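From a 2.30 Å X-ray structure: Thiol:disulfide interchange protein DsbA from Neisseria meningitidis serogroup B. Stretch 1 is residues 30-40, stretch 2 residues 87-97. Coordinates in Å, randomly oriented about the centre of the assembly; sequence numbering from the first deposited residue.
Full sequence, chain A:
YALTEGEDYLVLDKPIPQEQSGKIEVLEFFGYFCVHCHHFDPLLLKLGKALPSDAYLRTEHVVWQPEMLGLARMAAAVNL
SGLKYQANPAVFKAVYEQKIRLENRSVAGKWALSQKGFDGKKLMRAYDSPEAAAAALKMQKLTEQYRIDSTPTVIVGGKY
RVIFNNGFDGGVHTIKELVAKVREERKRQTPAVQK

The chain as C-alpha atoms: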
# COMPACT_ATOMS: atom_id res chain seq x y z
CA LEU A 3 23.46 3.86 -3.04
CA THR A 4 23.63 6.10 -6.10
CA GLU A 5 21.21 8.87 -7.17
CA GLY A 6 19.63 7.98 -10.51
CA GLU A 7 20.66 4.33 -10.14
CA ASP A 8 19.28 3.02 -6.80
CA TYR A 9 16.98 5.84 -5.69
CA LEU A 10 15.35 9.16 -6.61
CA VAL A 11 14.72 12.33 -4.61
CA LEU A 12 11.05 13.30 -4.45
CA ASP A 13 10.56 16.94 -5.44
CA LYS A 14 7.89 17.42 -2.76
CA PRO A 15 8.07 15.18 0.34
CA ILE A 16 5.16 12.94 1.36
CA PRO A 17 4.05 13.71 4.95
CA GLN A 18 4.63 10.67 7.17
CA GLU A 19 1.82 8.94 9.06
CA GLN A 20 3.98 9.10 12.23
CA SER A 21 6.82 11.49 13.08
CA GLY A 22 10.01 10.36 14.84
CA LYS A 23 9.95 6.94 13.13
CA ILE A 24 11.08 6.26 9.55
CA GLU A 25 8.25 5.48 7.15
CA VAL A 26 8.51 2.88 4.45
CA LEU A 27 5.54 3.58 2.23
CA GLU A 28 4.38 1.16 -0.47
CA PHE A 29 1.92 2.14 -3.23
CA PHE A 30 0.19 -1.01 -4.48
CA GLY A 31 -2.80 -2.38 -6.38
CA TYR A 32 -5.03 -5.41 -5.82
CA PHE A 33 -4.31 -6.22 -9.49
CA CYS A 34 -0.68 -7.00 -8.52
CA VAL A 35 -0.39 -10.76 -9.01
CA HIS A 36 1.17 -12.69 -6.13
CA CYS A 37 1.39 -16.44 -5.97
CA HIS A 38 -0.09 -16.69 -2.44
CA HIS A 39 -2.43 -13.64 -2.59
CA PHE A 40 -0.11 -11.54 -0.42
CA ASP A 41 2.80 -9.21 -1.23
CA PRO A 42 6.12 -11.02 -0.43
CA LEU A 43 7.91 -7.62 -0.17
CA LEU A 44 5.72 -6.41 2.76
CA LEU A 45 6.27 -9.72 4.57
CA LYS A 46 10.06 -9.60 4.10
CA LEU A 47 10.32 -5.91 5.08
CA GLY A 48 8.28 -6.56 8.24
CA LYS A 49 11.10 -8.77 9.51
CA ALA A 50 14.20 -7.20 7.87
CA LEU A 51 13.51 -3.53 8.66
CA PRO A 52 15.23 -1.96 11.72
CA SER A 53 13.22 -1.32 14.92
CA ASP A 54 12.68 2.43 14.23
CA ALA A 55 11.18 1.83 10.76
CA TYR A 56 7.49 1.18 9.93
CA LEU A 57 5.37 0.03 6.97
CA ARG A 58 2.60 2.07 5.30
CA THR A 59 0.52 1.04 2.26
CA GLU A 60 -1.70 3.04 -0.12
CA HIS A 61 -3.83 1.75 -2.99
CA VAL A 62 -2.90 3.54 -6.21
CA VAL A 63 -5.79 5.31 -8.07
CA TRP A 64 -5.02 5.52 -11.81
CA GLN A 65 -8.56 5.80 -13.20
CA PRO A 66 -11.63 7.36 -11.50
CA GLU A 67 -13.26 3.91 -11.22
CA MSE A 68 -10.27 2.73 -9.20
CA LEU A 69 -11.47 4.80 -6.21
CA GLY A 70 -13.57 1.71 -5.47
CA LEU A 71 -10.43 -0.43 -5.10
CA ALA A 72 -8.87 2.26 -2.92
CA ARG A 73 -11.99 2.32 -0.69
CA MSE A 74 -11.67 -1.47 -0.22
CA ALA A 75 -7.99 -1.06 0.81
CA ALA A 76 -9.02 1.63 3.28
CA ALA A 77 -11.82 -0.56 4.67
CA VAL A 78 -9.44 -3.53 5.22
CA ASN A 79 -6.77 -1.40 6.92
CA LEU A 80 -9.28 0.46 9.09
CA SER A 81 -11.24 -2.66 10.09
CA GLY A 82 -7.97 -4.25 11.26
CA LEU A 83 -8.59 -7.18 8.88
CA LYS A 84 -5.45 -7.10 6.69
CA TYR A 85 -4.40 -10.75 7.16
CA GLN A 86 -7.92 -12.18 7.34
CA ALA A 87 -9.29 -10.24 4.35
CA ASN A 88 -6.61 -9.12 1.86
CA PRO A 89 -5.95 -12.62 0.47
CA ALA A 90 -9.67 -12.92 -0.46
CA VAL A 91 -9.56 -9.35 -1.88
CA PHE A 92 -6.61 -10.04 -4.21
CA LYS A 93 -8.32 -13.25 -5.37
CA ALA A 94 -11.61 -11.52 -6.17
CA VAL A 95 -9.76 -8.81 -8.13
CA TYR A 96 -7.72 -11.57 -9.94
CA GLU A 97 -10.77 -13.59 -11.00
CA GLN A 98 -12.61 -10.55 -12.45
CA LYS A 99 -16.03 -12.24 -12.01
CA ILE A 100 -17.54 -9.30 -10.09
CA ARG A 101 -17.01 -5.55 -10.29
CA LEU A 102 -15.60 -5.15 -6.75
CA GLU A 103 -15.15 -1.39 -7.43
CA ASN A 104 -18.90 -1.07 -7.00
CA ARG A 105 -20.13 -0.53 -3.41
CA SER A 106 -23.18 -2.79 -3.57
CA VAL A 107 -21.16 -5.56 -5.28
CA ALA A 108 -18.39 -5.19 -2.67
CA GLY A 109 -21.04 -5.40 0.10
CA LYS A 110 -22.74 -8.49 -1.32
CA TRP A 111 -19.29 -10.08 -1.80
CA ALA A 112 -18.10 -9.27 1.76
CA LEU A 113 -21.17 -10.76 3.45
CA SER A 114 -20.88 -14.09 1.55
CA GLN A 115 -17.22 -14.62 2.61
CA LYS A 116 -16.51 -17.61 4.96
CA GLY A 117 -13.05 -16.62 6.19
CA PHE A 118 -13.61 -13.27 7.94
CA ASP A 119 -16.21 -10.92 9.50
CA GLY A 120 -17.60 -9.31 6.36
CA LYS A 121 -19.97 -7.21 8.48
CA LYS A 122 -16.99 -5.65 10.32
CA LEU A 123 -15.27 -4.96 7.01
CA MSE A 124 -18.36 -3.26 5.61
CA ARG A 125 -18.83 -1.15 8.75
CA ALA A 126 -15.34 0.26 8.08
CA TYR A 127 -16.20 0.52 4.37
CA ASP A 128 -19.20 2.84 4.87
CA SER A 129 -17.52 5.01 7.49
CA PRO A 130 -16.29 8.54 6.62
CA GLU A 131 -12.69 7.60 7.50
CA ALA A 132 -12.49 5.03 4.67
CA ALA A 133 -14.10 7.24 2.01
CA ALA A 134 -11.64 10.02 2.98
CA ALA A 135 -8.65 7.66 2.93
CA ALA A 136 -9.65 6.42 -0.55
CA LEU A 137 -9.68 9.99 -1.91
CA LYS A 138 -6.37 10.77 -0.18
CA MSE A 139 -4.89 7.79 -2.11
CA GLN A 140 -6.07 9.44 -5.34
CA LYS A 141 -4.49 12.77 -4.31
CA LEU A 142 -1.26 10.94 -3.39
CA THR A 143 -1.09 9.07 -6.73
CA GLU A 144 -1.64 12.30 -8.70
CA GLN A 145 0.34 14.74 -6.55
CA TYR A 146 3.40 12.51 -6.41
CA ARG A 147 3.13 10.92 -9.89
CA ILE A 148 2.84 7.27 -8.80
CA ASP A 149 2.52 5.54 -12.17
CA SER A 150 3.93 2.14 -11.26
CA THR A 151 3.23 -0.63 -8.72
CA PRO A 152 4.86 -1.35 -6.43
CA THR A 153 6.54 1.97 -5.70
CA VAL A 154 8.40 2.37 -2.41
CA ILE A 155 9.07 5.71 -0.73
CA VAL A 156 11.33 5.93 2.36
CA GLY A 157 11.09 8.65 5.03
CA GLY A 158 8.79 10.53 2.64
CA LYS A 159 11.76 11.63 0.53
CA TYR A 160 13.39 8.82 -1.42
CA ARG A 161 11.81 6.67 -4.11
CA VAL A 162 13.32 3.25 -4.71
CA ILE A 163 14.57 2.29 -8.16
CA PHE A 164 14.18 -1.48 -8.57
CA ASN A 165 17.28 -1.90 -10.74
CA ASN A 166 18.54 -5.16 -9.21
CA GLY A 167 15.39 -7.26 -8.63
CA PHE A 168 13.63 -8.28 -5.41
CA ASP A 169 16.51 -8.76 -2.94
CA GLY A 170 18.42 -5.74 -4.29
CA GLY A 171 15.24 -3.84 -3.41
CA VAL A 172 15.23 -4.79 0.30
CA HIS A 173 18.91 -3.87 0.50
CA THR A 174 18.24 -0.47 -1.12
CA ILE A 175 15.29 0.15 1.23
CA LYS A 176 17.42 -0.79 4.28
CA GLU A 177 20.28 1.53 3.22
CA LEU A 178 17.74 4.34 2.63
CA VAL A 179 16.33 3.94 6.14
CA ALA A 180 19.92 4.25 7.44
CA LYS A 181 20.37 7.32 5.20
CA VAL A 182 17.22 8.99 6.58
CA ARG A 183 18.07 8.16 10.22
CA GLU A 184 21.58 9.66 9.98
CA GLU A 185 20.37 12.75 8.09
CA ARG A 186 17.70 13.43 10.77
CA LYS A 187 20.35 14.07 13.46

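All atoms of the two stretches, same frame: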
# COMPACT_ATOMS: atom_id res chain seq x y z
N PHE A 30 0.50 0.30 -3.93
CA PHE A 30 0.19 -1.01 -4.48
C PHE A 30 -1.18 -1.02 -5.17
O PHE A 30 -1.93 -0.04 -5.11
CB PHE A 30 0.18 -2.05 -3.34
CG PHE A 30 -1.10 -2.07 -2.55
CD1 PHE A 30 -1.35 -1.11 -1.59
CD2 PHE A 30 -2.07 -3.05 -2.77
CE1 PHE A 30 -2.53 -1.10 -0.88
CE2 PHE A 30 -3.25 -3.05 -2.06
CZ PHE A 30 -3.48 -2.07 -1.11
N GLY A 31 -1.48 -2.14 -5.82
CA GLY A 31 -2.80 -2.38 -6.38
C GLY A 31 -3.21 -3.81 -6.09
O GLY A 31 -2.35 -4.69 -6.00
N TYR A 32 -4.51 -4.05 -5.94
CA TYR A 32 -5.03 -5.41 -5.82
C TYR A 32 -4.96 -6.22 -7.13
O TYR A 32 -5.29 -7.41 -7.16
CB TYR A 32 -6.47 -5.39 -5.30
CG TYR A 32 -6.59 -5.08 -3.83
CD1 TYR A 32 -6.09 -5.97 -2.87
CD2 TYR A 32 -7.22 -3.92 -3.39
CE1 TYR A 32 -6.20 -5.70 -1.51
CE2 TYR A 32 -7.34 -3.64 -2.03
CZ TYR A 32 -6.84 -4.53 -1.10
OH TYR A 32 -6.96 -4.26 0.24
N PHE A 33 -4.54 -5.55 -8.21
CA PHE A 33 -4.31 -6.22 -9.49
C PHE A 33 -2.85 -6.68 -9.63
O PHE A 33 -2.46 -7.17 -10.70
CB PHE A 33 -4.67 -5.27 -10.63
CG PHE A 33 -4.14 -3.89 -10.43
CD1 PHE A 33 -2.77 -3.64 -10.54
CD2 PHE A 33 -4.98 -2.86 -10.06
CE1 PHE A 33 -2.27 -2.38 -10.31
CE2 PHE A 33 -4.49 -1.61 -9.83
CZ PHE A 33 -3.14 -1.36 -9.95
N CYS A 34 -2.05 -6.49 -8.57
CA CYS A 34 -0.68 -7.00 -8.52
C CYS A 34 -0.76 -8.49 -8.23
O CYS A 34 -1.34 -8.89 -7.23
CB CYS A 34 0.16 -6.29 -7.43
SG CYS A 34 0.44 -4.48 -7.63
N VAL A 35 -0.19 -9.31 -9.11
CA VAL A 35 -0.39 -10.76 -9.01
C VAL A 35 0.72 -11.44 -8.20
O VAL A 35 1.90 -11.43 -8.56
CB VAL A 35 -0.61 -11.45 -10.39
CG1 VAL A 35 -0.84 -12.96 -10.24
CG2 VAL A 35 -1.80 -10.80 -11.10
N HIS A 36 0.29 -12.01 -7.07
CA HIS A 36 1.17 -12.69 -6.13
C HIS A 36 0.73 -14.12 -6.03
O HIS A 36 -0.46 -14.40 -5.95
CB HIS A 36 1.08 -12.03 -4.76
CG HIS A 36 1.41 -10.57 -4.77
ND1 HIS A 36 0.50 -9.60 -4.44
CD2 HIS A 36 2.56 -9.92 -5.07
CE1 HIS A 36 1.06 -8.41 -4.55
NE2 HIS A 36 2.31 -8.58 -4.92
N CYS A 37 1.70 -15.02 -5.98
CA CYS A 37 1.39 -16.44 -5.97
C CYS A 37 0.60 -16.94 -4.74
O CYS A 37 -0.10 -17.96 -4.83
CB CYS A 37 2.65 -17.28 -6.24
SG CYS A 37 3.67 -17.67 -4.81
N HIS A 38 0.70 -16.26 -3.60
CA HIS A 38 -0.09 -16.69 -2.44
C HIS A 38 -1.14 -15.67 -2.00
O HIS A 38 -1.65 -15.76 -0.89
CB HIS A 38 0.80 -17.09 -1.23
CG HIS A 38 1.70 -18.26 -1.48
ND1 HIS A 38 1.23 -19.54 -1.68
CD2 HIS A 38 3.05 -18.35 -1.55
CE1 HIS A 38 2.25 -20.36 -1.87
NE2 HIS A 38 3.36 -19.66 -1.79
N HIS A 39 -1.46 -14.71 -2.88
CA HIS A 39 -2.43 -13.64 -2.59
C HIS A 39 -1.97 -12.73 -1.43
O HIS A 39 -2.79 -12.22 -0.67
CB HIS A 39 -3.84 -14.18 -2.31
CG HIS A 39 -4.33 -15.16 -3.34
ND1 HIS A 39 -4.94 -14.77 -4.52
CD2 HIS A 39 -4.32 -16.51 -3.36
CE1 HIS A 39 -5.27 -15.84 -5.22
NE2 HIS A 39 -4.91 -16.91 -4.54
N PHE A 40 -0.67 -12.56 -1.30
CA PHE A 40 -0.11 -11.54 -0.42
C PHE A 40 1.21 -11.08 -1.02
O PHE A 40 1.90 -11.86 -1.70
CB PHE A 40 0.06 -12.04 1.03
CG PHE A 40 1.17 -13.04 1.22
CD1 PHE A 40 2.46 -12.62 1.53
CD2 PHE A 40 0.93 -14.40 1.09
CE1 PHE A 40 3.49 -13.55 1.69
CE2 PHE A 40 1.95 -15.34 1.26
CZ PHE A 40 3.23 -14.91 1.55
N ALA A 87 -8.47 -10.71 5.47
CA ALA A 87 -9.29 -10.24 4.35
C ALA A 87 -8.55 -10.00 3.04
O ALA A 87 -9.09 -10.29 1.97
CB ALA A 87 -10.09 -8.99 4.74
N ASN A 88 -7.33 -9.47 3.10
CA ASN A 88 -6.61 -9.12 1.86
C ASN A 88 -6.44 -10.29 0.89
O ASN A 88 -6.60 -10.10 -0.32
CB ASN A 88 -5.24 -8.50 2.15
CG ASN A 88 -5.30 -7.01 2.35
OD1 ASN A 88 -6.12 -6.31 1.75
ND2 ASN A 88 -4.41 -6.51 3.17
N PRO A 89 -6.10 -11.50 1.41
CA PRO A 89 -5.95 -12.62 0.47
C PRO A 89 -7.19 -12.83 -0.41
O PRO A 89 -7.06 -12.96 -1.64
CB PRO A 89 -5.69 -13.83 1.39
CG PRO A 89 -5.04 -13.23 2.60
CD PRO A 89 -5.78 -11.91 2.79
N ALA A 90 -8.37 -12.86 0.22
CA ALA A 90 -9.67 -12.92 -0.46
C ALA A 90 -9.95 -11.69 -1.36
O ALA A 90 -10.68 -11.81 -2.34
CB ALA A 90 -10.80 -13.11 0.55
N VAL A 91 -9.39 -10.53 -1.04
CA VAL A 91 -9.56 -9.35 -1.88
C VAL A 91 -8.72 -9.46 -3.17
O VAL A 91 -9.23 -9.28 -4.28
CB VAL A 91 -9.27 -8.02 -1.13
CG1 VAL A 91 -9.43 -6.83 -2.06
CG2 VAL A 91 -10.18 -7.87 0.09
N PHE A 92 -7.43 -9.75 -3.03
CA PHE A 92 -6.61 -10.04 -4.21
C PHE A 92 -7.29 -11.03 -5.15
O PHE A 92 -7.37 -10.80 -6.36
CB PHE A 92 -5.23 -10.58 -3.81
CG PHE A 92 -4.27 -9.52 -3.36
CD1 PHE A 92 -3.56 -8.77 -4.30
CD2 PHE A 92 -4.05 -9.29 -2.02
CE1 PHE A 92 -2.66 -7.80 -3.90
CE2 PHE A 92 -3.16 -8.31 -1.61
CZ PHE A 92 -2.47 -7.56 -2.55
N LYS A 93 -7.80 -12.13 -4.59
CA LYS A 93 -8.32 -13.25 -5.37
C LYS A 93 -9.55 -12.84 -6.16
O LYS A 93 -9.76 -13.31 -7.27
CB LYS A 93 -8.64 -14.43 -4.46
CG LYS A 93 -9.20 -15.65 -5.18
CD LYS A 93 -9.32 -16.86 -4.27
CE LYS A 93 -10.48 -17.73 -4.66
NZ LYS A 93 -10.36 -19.09 -4.02
N ALA A 94 -10.38 -12.00 -5.55
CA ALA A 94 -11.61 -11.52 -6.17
C ALA A 94 -11.25 -10.58 -7.33
O ALA A 94 -11.83 -10.66 -8.40
CB ALA A 94 -12.46 -10.81 -5.12
N VAL A 95 -10.27 -9.71 -7.10
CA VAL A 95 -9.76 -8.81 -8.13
C VAL A 95 -9.12 -9.63 -9.28
O VAL A 95 -9.39 -9.34 -10.46
CB VAL A 95 -8.83 -7.73 -7.51
CG1 VAL A 95 -8.20 -6.85 -8.58
CG2 VAL A 95 -9.61 -6.84 -6.53
N TYR A 96 -8.34 -10.67 -8.94
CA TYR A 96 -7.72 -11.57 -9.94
C TYR A 96 -8.72 -12.30 -10.83
O TYR A 96 -8.49 -12.47 -12.02
CB TYR A 96 -6.86 -12.66 -9.30
CG TYR A 96 -5.65 -12.22 -8.50
CD1 TYR A 96 -5.21 -10.89 -8.49
CD2 TYR A 96 -4.91 -13.16 -7.78
CE1 TYR A 96 -4.09 -10.52 -7.74
CE2 TYR A 96 -3.79 -12.79 -7.04
CZ TYR A 96 -3.39 -11.47 -7.02
OH TYR A 96 -2.29 -11.12 -6.29
N GLU A 97 -9.81 -12.77 -10.25
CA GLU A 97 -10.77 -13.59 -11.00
C GLU A 97 -11.63 -12.79 -11.97
O GLU A 97 -12.09 -13.31 -12.99
CB GLU A 97 -11.62 -14.41 -10.03
CG GLU A 97 -10.80 -15.38 -9.16
CD GLU A 97 -11.64 -16.44 -8.49
OE1 GLU A 97 -12.79 -16.12 -8.11
OE2 GLU A 97 -11.16 -17.59 -8.35

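Residues 30-40, an irregular segment with two type I turns (G31 to C34 and H36 to H39), lie along the helix of residues 87-97; the contact buries 724 Å² in total. Y32 sits beside F92 (CA to CA 5.2 Å) and H39 beside P89 (CA to CA 4.8 Å). The helix is kinked where the N atoms of P89 and A90 lack a bond to the preceding turn; proline has no amide hydrogen to give.

Three hydrogen bonds join the stretches. Y32 OH donates to N88 OD1 (2.7 Å), at the edge of the tyrosine ring. Y96 OH reaches back to the loop, donating to C34 O (2.6 Å) and accepting from H36 N (2.8 Å), so one side chain bonds two backbone polar groups, one in the last residue of the first turn and one two residues further on. That turn is closed by C34 N to G31 O (3.2 Å), and a weak bond runs from G31 N to C34 SG (3.5 Å). Near the other end, P89 CA makes a CA-H...O contact with H39 O (3.4 Å).

Two of the three aromatic pairs centre on F92. Y32 and H36 both turn an edge toward a face of its ring: the Y32 pair has centroids 5.0 Å apart and planes at 71°, while the H36 pair is offset, at 5.3 Å and 76°. The H39 and Y96 rings meet rim to rim, with H39 ND1 3.4 Å from Y96 CE2.

Aliphatic groups add further contacts. V91 CG1 lies over one face of Y32, 3.4 Å from the ring centroid and 10° off its normal, a CH-pi contact. One turn on, V95 CG2 packs against Y32 CB (3.7 Å), and V95 CG1 lies 3.3 Å from Y32 O. V35 CG2 covers one face of Y96, 4.1 Å from Y96 CE1.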